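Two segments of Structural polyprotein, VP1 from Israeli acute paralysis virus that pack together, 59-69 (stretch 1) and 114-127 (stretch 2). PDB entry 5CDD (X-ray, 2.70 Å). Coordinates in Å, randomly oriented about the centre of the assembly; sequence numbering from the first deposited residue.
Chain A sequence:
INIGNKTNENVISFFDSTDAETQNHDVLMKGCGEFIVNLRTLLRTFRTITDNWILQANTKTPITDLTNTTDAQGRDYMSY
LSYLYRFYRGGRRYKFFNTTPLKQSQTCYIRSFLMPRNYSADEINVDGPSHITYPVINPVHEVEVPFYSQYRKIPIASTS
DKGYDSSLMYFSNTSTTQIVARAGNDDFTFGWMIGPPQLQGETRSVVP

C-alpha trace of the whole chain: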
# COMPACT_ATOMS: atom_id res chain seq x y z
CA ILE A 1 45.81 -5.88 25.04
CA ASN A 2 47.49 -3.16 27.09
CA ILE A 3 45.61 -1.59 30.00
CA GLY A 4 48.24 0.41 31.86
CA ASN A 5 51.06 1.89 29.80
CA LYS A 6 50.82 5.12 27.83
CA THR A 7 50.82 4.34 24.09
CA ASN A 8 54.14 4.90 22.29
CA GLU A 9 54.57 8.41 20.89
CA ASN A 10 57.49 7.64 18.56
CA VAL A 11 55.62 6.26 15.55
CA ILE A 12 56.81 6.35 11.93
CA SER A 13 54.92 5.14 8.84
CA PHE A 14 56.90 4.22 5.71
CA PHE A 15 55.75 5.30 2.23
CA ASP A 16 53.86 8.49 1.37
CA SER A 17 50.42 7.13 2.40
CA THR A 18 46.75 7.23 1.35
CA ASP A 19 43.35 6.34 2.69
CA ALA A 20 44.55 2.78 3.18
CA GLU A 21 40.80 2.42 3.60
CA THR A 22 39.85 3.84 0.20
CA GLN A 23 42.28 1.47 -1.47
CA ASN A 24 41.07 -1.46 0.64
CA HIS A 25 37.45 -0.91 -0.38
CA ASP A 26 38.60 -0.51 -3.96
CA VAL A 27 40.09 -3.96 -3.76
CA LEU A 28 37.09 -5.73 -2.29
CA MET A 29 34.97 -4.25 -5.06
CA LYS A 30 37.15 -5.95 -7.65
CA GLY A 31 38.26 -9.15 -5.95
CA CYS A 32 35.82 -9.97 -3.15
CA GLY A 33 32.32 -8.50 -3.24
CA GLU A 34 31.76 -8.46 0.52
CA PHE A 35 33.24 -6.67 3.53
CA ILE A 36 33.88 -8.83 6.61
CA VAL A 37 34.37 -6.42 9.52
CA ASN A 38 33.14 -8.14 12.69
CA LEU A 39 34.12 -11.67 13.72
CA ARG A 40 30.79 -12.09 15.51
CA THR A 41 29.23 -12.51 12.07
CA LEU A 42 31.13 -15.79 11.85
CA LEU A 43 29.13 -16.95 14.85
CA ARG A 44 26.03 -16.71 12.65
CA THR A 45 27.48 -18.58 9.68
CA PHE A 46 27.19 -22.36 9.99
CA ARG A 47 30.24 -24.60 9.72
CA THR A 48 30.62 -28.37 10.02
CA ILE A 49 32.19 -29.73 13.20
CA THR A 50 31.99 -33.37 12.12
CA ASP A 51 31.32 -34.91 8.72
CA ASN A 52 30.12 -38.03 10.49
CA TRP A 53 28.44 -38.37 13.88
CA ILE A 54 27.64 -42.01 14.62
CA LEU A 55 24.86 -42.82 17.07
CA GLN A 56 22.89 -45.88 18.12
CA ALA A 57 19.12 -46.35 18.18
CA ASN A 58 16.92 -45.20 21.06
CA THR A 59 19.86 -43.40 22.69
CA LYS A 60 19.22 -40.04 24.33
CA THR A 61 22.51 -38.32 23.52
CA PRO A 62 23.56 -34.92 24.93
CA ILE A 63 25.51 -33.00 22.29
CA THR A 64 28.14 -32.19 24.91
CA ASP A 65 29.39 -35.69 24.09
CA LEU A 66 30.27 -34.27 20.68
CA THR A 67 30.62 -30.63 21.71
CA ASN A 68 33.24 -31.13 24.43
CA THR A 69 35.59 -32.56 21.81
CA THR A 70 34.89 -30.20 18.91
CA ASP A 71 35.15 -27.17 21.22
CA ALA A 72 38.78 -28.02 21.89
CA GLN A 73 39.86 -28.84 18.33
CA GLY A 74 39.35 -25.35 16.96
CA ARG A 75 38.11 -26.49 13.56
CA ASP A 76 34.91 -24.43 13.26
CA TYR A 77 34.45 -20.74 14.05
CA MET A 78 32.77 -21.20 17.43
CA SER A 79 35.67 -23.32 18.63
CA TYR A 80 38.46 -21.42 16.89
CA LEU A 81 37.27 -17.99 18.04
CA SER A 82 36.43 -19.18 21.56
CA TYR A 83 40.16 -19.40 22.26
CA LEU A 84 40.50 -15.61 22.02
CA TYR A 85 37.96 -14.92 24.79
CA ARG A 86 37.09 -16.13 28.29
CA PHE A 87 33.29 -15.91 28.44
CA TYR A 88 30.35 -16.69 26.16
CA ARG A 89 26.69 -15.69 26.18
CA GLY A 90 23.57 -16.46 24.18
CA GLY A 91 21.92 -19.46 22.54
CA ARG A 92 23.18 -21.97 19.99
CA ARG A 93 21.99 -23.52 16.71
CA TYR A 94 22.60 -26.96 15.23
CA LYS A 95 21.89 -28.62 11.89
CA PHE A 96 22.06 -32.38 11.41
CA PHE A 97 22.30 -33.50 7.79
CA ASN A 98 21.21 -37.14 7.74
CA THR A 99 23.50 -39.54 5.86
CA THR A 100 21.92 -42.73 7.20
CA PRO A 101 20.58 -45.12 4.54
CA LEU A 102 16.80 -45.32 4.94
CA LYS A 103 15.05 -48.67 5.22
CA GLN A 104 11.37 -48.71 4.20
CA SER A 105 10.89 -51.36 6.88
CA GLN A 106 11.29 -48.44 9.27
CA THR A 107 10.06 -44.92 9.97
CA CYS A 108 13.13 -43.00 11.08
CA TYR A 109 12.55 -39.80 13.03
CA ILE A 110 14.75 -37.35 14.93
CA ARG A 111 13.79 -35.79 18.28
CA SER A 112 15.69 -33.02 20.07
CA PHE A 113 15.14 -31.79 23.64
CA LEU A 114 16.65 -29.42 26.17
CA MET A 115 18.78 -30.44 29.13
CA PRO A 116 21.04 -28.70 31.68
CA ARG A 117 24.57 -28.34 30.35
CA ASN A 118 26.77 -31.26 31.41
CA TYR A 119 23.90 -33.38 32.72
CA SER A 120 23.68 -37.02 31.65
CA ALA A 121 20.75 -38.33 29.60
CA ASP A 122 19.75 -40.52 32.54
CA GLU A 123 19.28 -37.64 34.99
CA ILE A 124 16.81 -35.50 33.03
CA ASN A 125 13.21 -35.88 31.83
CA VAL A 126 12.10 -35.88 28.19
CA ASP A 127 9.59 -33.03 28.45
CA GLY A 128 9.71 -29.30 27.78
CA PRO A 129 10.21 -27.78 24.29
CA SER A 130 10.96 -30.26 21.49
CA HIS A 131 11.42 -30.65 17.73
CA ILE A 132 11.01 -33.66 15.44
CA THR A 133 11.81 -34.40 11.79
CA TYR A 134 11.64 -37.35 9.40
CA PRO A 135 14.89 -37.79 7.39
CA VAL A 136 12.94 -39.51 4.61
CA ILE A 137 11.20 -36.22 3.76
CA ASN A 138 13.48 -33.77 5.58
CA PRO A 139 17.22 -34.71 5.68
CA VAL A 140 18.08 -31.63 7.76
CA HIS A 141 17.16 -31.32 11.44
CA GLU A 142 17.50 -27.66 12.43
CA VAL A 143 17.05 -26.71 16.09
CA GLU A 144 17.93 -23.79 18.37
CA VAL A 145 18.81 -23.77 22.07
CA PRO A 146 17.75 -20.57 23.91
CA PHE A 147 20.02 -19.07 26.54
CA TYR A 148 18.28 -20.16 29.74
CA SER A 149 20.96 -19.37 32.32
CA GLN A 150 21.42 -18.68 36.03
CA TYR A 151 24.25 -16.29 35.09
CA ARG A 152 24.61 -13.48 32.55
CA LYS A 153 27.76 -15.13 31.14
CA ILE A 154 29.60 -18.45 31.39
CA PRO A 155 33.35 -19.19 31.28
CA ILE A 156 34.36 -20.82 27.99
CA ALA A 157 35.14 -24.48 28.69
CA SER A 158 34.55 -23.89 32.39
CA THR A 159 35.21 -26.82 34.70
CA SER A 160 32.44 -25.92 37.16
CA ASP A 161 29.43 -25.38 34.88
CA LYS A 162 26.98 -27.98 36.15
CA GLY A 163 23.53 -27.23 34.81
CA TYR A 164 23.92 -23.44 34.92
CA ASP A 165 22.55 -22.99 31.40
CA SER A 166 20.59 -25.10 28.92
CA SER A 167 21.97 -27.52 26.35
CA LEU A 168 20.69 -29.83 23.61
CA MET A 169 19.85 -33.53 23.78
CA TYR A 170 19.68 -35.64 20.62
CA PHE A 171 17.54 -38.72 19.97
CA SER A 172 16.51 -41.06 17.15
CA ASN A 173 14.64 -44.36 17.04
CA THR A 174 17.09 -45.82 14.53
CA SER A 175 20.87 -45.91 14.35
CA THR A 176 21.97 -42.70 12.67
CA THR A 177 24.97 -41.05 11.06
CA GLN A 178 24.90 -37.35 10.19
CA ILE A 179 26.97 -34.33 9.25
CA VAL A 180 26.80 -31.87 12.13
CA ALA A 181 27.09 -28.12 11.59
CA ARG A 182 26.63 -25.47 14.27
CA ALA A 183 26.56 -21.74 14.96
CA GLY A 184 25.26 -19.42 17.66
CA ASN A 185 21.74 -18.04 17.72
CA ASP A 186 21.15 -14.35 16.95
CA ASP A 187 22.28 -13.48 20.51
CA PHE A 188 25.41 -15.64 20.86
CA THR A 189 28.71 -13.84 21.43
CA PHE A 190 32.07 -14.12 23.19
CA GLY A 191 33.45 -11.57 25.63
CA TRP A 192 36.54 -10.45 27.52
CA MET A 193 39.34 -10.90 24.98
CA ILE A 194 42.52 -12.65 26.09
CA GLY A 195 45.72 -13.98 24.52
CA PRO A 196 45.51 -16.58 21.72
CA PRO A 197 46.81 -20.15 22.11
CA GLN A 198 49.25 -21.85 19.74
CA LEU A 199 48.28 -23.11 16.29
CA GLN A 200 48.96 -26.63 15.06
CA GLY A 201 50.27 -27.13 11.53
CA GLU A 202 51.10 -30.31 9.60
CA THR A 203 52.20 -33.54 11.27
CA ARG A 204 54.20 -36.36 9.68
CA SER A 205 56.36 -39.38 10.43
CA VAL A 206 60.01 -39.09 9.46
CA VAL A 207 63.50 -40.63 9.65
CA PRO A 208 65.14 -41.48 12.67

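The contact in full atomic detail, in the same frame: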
# COMPACT_ATOMS: atom_id res chain seq x y z
N THR A 59 18.88 -43.90 21.72
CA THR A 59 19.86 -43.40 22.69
C THR A 59 19.79 -41.89 22.86
O THR A 59 20.17 -41.13 21.97
CB THR A 59 21.30 -43.76 22.29
OG1 THR A 59 21.45 -45.19 22.22
CG2 THR A 59 22.28 -43.22 23.32
N LYS A 60 19.31 -41.46 24.02
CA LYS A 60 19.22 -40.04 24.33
C LYS A 60 20.65 -39.55 24.49
O LYS A 60 21.31 -39.85 25.49
CB LYS A 60 18.42 -39.82 25.62
CG LYS A 60 17.04 -40.45 25.61
CD LYS A 60 16.14 -39.91 26.72
CE LYS A 60 16.72 -40.15 28.10
NZ LYS A 60 15.91 -39.49 29.17
N THR A 61 21.14 -38.80 23.51
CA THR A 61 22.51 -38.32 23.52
C THR A 61 22.70 -36.81 23.65
O THR A 61 22.27 -36.04 22.79
CB THR A 61 23.25 -38.76 22.25
OG1 THR A 61 23.22 -40.19 22.15
CG2 THR A 61 24.69 -38.27 22.27
N PRO A 62 23.33 -36.35 24.74
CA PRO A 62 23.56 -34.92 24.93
C PRO A 62 24.66 -34.53 23.95
O PRO A 62 25.66 -35.25 23.81
CB PRO A 62 24.04 -34.83 26.38
CG PRO A 62 23.50 -36.08 27.02
CD PRO A 62 23.71 -37.10 25.95
N ILE A 63 24.50 -33.41 23.26
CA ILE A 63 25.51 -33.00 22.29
C ILE A 63 26.85 -32.62 22.91
O ILE A 63 27.83 -32.44 22.20
CB ILE A 63 25.03 -31.84 21.38
CG1 ILE A 63 24.09 -30.91 22.15
CG2 ILE A 63 24.36 -32.41 20.15
CD1 ILE A 63 24.80 -30.03 23.17
N THR A 64 26.89 -32.52 24.24
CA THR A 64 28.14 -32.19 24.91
C THR A 64 29.12 -33.34 24.63
O THR A 64 30.33 -33.15 24.63
CB THR A 64 27.95 -32.04 26.43
OG1 THR A 64 27.27 -33.19 26.95
CG2 THR A 64 27.16 -30.79 26.76
N ASP A 65 28.57 -34.52 24.38
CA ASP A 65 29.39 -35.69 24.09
C ASP A 65 30.19 -35.45 22.82
O ASP A 65 31.28 -35.98 22.64
CB ASP A 65 28.51 -36.94 23.90
CG ASP A 65 27.78 -37.33 25.17
OD1 ASP A 65 28.19 -36.88 26.27
OD2 ASP A 65 26.81 -38.11 25.08
N LEU A 66 29.63 -34.63 21.94
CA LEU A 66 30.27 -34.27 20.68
C LEU A 66 30.92 -32.90 20.83
O LEU A 66 32.04 -32.67 20.38
CB LEU A 66 29.23 -34.21 19.56
CG LEU A 66 29.69 -33.60 18.23
CD1 LEU A 66 30.77 -34.46 17.61
CD2 LEU A 66 28.50 -33.47 17.29
N THR A 67 30.20 -32.00 21.48
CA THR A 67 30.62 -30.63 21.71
C THR A 67 31.91 -30.48 22.52
O THR A 67 32.78 -29.68 22.15
CB THR A 67 29.48 -29.84 22.39
OG1 THR A 67 28.69 -29.19 21.39
CG2 THR A 67 30.02 -28.81 23.37
N ASN A 68 32.04 -31.22 23.61
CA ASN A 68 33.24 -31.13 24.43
C ASN A 68 34.50 -31.32 23.60
O ASN A 68 35.50 -30.62 23.79
CB ASN A 68 33.21 -32.16 25.56
CG ASN A 68 32.11 -31.89 26.57
OD1 ASN A 68 31.87 -30.74 26.95
ND2 ASN A 68 31.44 -32.94 27.01
N THR A 69 34.45 -32.27 22.67
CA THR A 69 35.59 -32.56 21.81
C THR A 69 35.81 -31.46 20.77
O THR A 69 36.88 -30.85 20.71
CB THR A 69 35.41 -33.90 21.08
OG1 THR A 69 35.19 -34.94 22.04
CG2 THR A 69 36.64 -34.22 20.25
N LEU A 114 15.77 -30.30 25.41
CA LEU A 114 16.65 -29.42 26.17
C LEU A 114 17.14 -30.23 27.36
O LEU A 114 16.55 -31.24 27.73
CB LEU A 114 15.90 -28.19 26.69
CG LEU A 114 15.61 -27.03 25.74
CD1 LEU A 114 14.85 -25.95 26.50
CD2 LEU A 114 16.91 -26.47 25.19
N MET A 115 18.24 -29.78 27.96
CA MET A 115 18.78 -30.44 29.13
C MET A 115 19.92 -29.61 29.68
O MET A 115 20.73 -29.06 28.93
CB MET A 115 19.26 -31.85 28.77
CG MET A 115 20.52 -31.90 27.95
SD MET A 115 21.76 -32.79 28.90
CE MET A 115 21.11 -34.46 28.82
N PRO A 116 19.99 -29.47 31.01
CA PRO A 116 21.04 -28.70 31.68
C PRO A 116 22.41 -29.09 31.17
O PRO A 116 22.73 -30.27 31.07
CB PRO A 116 20.83 -29.05 33.14
CG PRO A 116 19.34 -29.24 33.23
CD PRO A 116 19.08 -30.08 32.00
N ARG A 117 23.23 -28.09 30.86
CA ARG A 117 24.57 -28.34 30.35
C ARG A 117 25.35 -29.26 31.28
O ARG A 117 25.39 -29.05 32.49
CB ARG A 117 25.31 -27.02 30.17
CG ARG A 117 26.66 -27.16 29.50
CD ARG A 117 27.17 -25.80 29.07
NE ARG A 117 26.31 -25.21 28.05
CZ ARG A 117 26.14 -25.72 26.84
NH1 ARG A 117 26.79 -26.82 26.49
NH2 ARG A 117 25.34 -25.13 25.97
N ASN A 118 25.96 -30.28 30.69
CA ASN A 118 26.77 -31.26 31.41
C ASN A 118 26.01 -32.26 32.27
O ASN A 118 26.58 -32.88 33.16
CB ASN A 118 27.83 -30.55 32.25
CG ASN A 118 28.83 -29.79 31.40
OD1 ASN A 118 29.43 -30.35 30.48
ND2 ASN A 118 29.00 -28.51 31.71
N TYR A 119 24.72 -32.41 32.00
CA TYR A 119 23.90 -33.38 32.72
C TYR A 119 23.96 -34.63 31.85
O TYR A 119 24.29 -34.55 30.67
CB TYR A 119 22.45 -32.90 32.80
CG TYR A 119 22.04 -32.24 34.09
CD1 TYR A 119 22.83 -31.25 34.68
CD2 TYR A 119 20.83 -32.56 34.71
CE1 TYR A 119 22.42 -30.60 35.85
CE2 TYR A 119 20.41 -31.92 35.87
CZ TYR A 119 21.21 -30.93 36.43
OH TYR A 119 20.78 -30.29 37.57
N SER A 120 23.66 -35.79 32.43
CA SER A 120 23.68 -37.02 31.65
C SER A 120 22.24 -37.37 31.27
O SER A 120 21.31 -37.09 32.02
CB SER A 120 24.32 -38.16 32.44
OG SER A 120 23.66 -38.37 33.67
N ALA A 121 22.07 -37.96 30.10
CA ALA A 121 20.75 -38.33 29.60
C ALA A 121 19.88 -39.04 30.62
O ALA A 121 18.65 -38.94 30.58
CB ALA A 121 20.89 -39.18 28.35
N ASP A 122 20.50 -39.77 31.54
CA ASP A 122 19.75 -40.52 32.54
C ASP A 122 19.33 -39.74 33.78
O ASP A 122 18.71 -40.30 34.69
CB ASP A 122 20.56 -41.76 32.95
CG ASP A 122 21.96 -41.42 33.41
OD1 ASP A 122 22.11 -40.85 34.51
OD2 ASP A 122 22.92 -41.71 32.66
N GLU A 123 19.66 -38.45 33.83
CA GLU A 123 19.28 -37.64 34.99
C GLU A 123 18.44 -36.42 34.59
O GLU A 123 18.49 -35.38 35.25
CB GLU A 123 20.52 -37.21 35.77
CG GLU A 123 21.60 -36.52 34.95
CD GLU A 123 22.85 -36.24 35.77
OE1 GLU A 123 23.38 -37.19 36.38
OE2 GLU A 123 23.30 -35.08 35.80
N ILE A 124 17.67 -36.57 33.52
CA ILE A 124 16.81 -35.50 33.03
C ILE A 124 15.60 -36.11 32.33
O ILE A 124 15.69 -37.16 31.69
CB ILE A 124 17.55 -34.57 32.05
CG1 ILE A 124 16.72 -33.33 31.76
CG2 ILE A 124 17.84 -35.31 30.75
CD1 ILE A 124 16.48 -32.45 32.97
N ASN A 125 14.46 -35.43 32.44
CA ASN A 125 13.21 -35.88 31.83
C ASN A 125 13.20 -35.57 30.33
O ASN A 125 14.07 -34.85 29.83
CB ASN A 125 12.03 -35.20 32.50
CG ASN A 125 12.11 -33.69 32.40
OD1 ASN A 125 11.93 -33.11 31.33
ND2 ASN A 125 12.40 -33.04 33.52
N VAL A 126 12.21 -36.10 29.63
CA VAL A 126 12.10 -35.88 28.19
C VAL A 126 10.91 -34.98 27.85
O VAL A 126 10.22 -35.19 26.85
CB VAL A 126 11.96 -37.21 27.42
CG1 VAL A 126 13.27 -37.97 27.46
CG2 VAL A 126 10.85 -38.05 28.03
N ASP A 127 10.68 -33.97 28.68
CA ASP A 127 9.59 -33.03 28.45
C ASP A 127 10.13 -31.66 28.05
O ASP A 127 11.29 -31.54 27.66
CB ASP A 127 8.71 -32.93 29.70
CG ASP A 127 7.96 -34.22 30.00
OD1 ASP A 127 7.26 -34.72 29.09
OD2 ASP A 127 8.07 -34.73 31.13

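The two stretches bury 444 Å² between them, both sides summed, and on stretch 1 most of that area belongs to three residues, Lys60, Pro62 and Thr64. Their CA-to-CB bonds point toward stretch 2, whereas that of Thr59 points sideways and that of Thr61 points away. From Lys60 to Pro62 the toward, away, toward sequence is what an extended backbone produces, and phi/psi values of -69/107, -114/117 and -73/136 agree; Thr64 points toward stretch 2 from the helix that follows.

Thr59 makes no contact across the interface, but its carbonyl oxygen accepts a hydrogen bond from the residue next but one, Thr61 OG1 to Thr59 O at 3.2 Å. The hydroxyl of buried Thr61 thus finds its partner within its own stretch.

Lys60 has the largest covered area of the contact, 90 Å², and uses both ends of the residue. Near the backbone it meets Ala121: Lys60 CB lies 3.7 Å from Ala121 CB, and Lys60 O is 3.0 Å from the same methyl carbon. Such close packing suits a one-carbon side chain, and the CA atoms of Lys60 and Ala121 come within 5.7 Å. Farther out, chi angles of m, t, m and t carry the amino group over stretch 2, where Lys60 NZ donates a hydrogen bond to Ala121 O at 3.1 Å. This bond joins a side-chain donor to a backbone acceptor. Lys60 NZ also lies 3.4 Å from Ile124 O and 3.5 Å from Val126 CG1, so the long side chain reaches well beyond the alanine that its CB touches.

Pro62 makes the apolar side-chain contacts. Its ring, in the C-gamma exo pucker, places Pro62 CG 3.4 Å from Met115 CE and Pro62 CD 4.2 Å from Ala121 CB. Pro62 CG is also 4.0 Å from Tyr119 O and 3.9 Å from Ala121 N, so the compact ring packs against backbone as well as side chains. Met115 extends its terminal methyl to the ring with chi1 at 72° and chi3 at 71°. Within stretch 1, Pro62 O accepts a hydrogen bond from Asp65 N at 3.1 Å, as the chain leaves the strand and turns into the helix.

Thr64, with chi1 at 51°, brings CG2 close to the type II turn that runs from Pro116 to Tyr119. Thr64 CG2 lies 4.1 Å from Asn118 N and 4.0 Å from Arg117 NH1, meeting the guanidinium obliquely. The turn is closed by a hydrogen bond from Tyr119 N to Pro116 O at 3.1 Å, and Asn118 occupies its third position with phi/psi of 73/19, a positive phi that asparagine tolerates well.

One helical turn later, Asn68 N donates to Thr64 O at 2.8 Å. Asn68 has only 12 Å² covered by stretch 2; Asn68 OD1 is 4.3 Å from Asn118 OD1, two acceptor oxygens without a hydrogen bond between them.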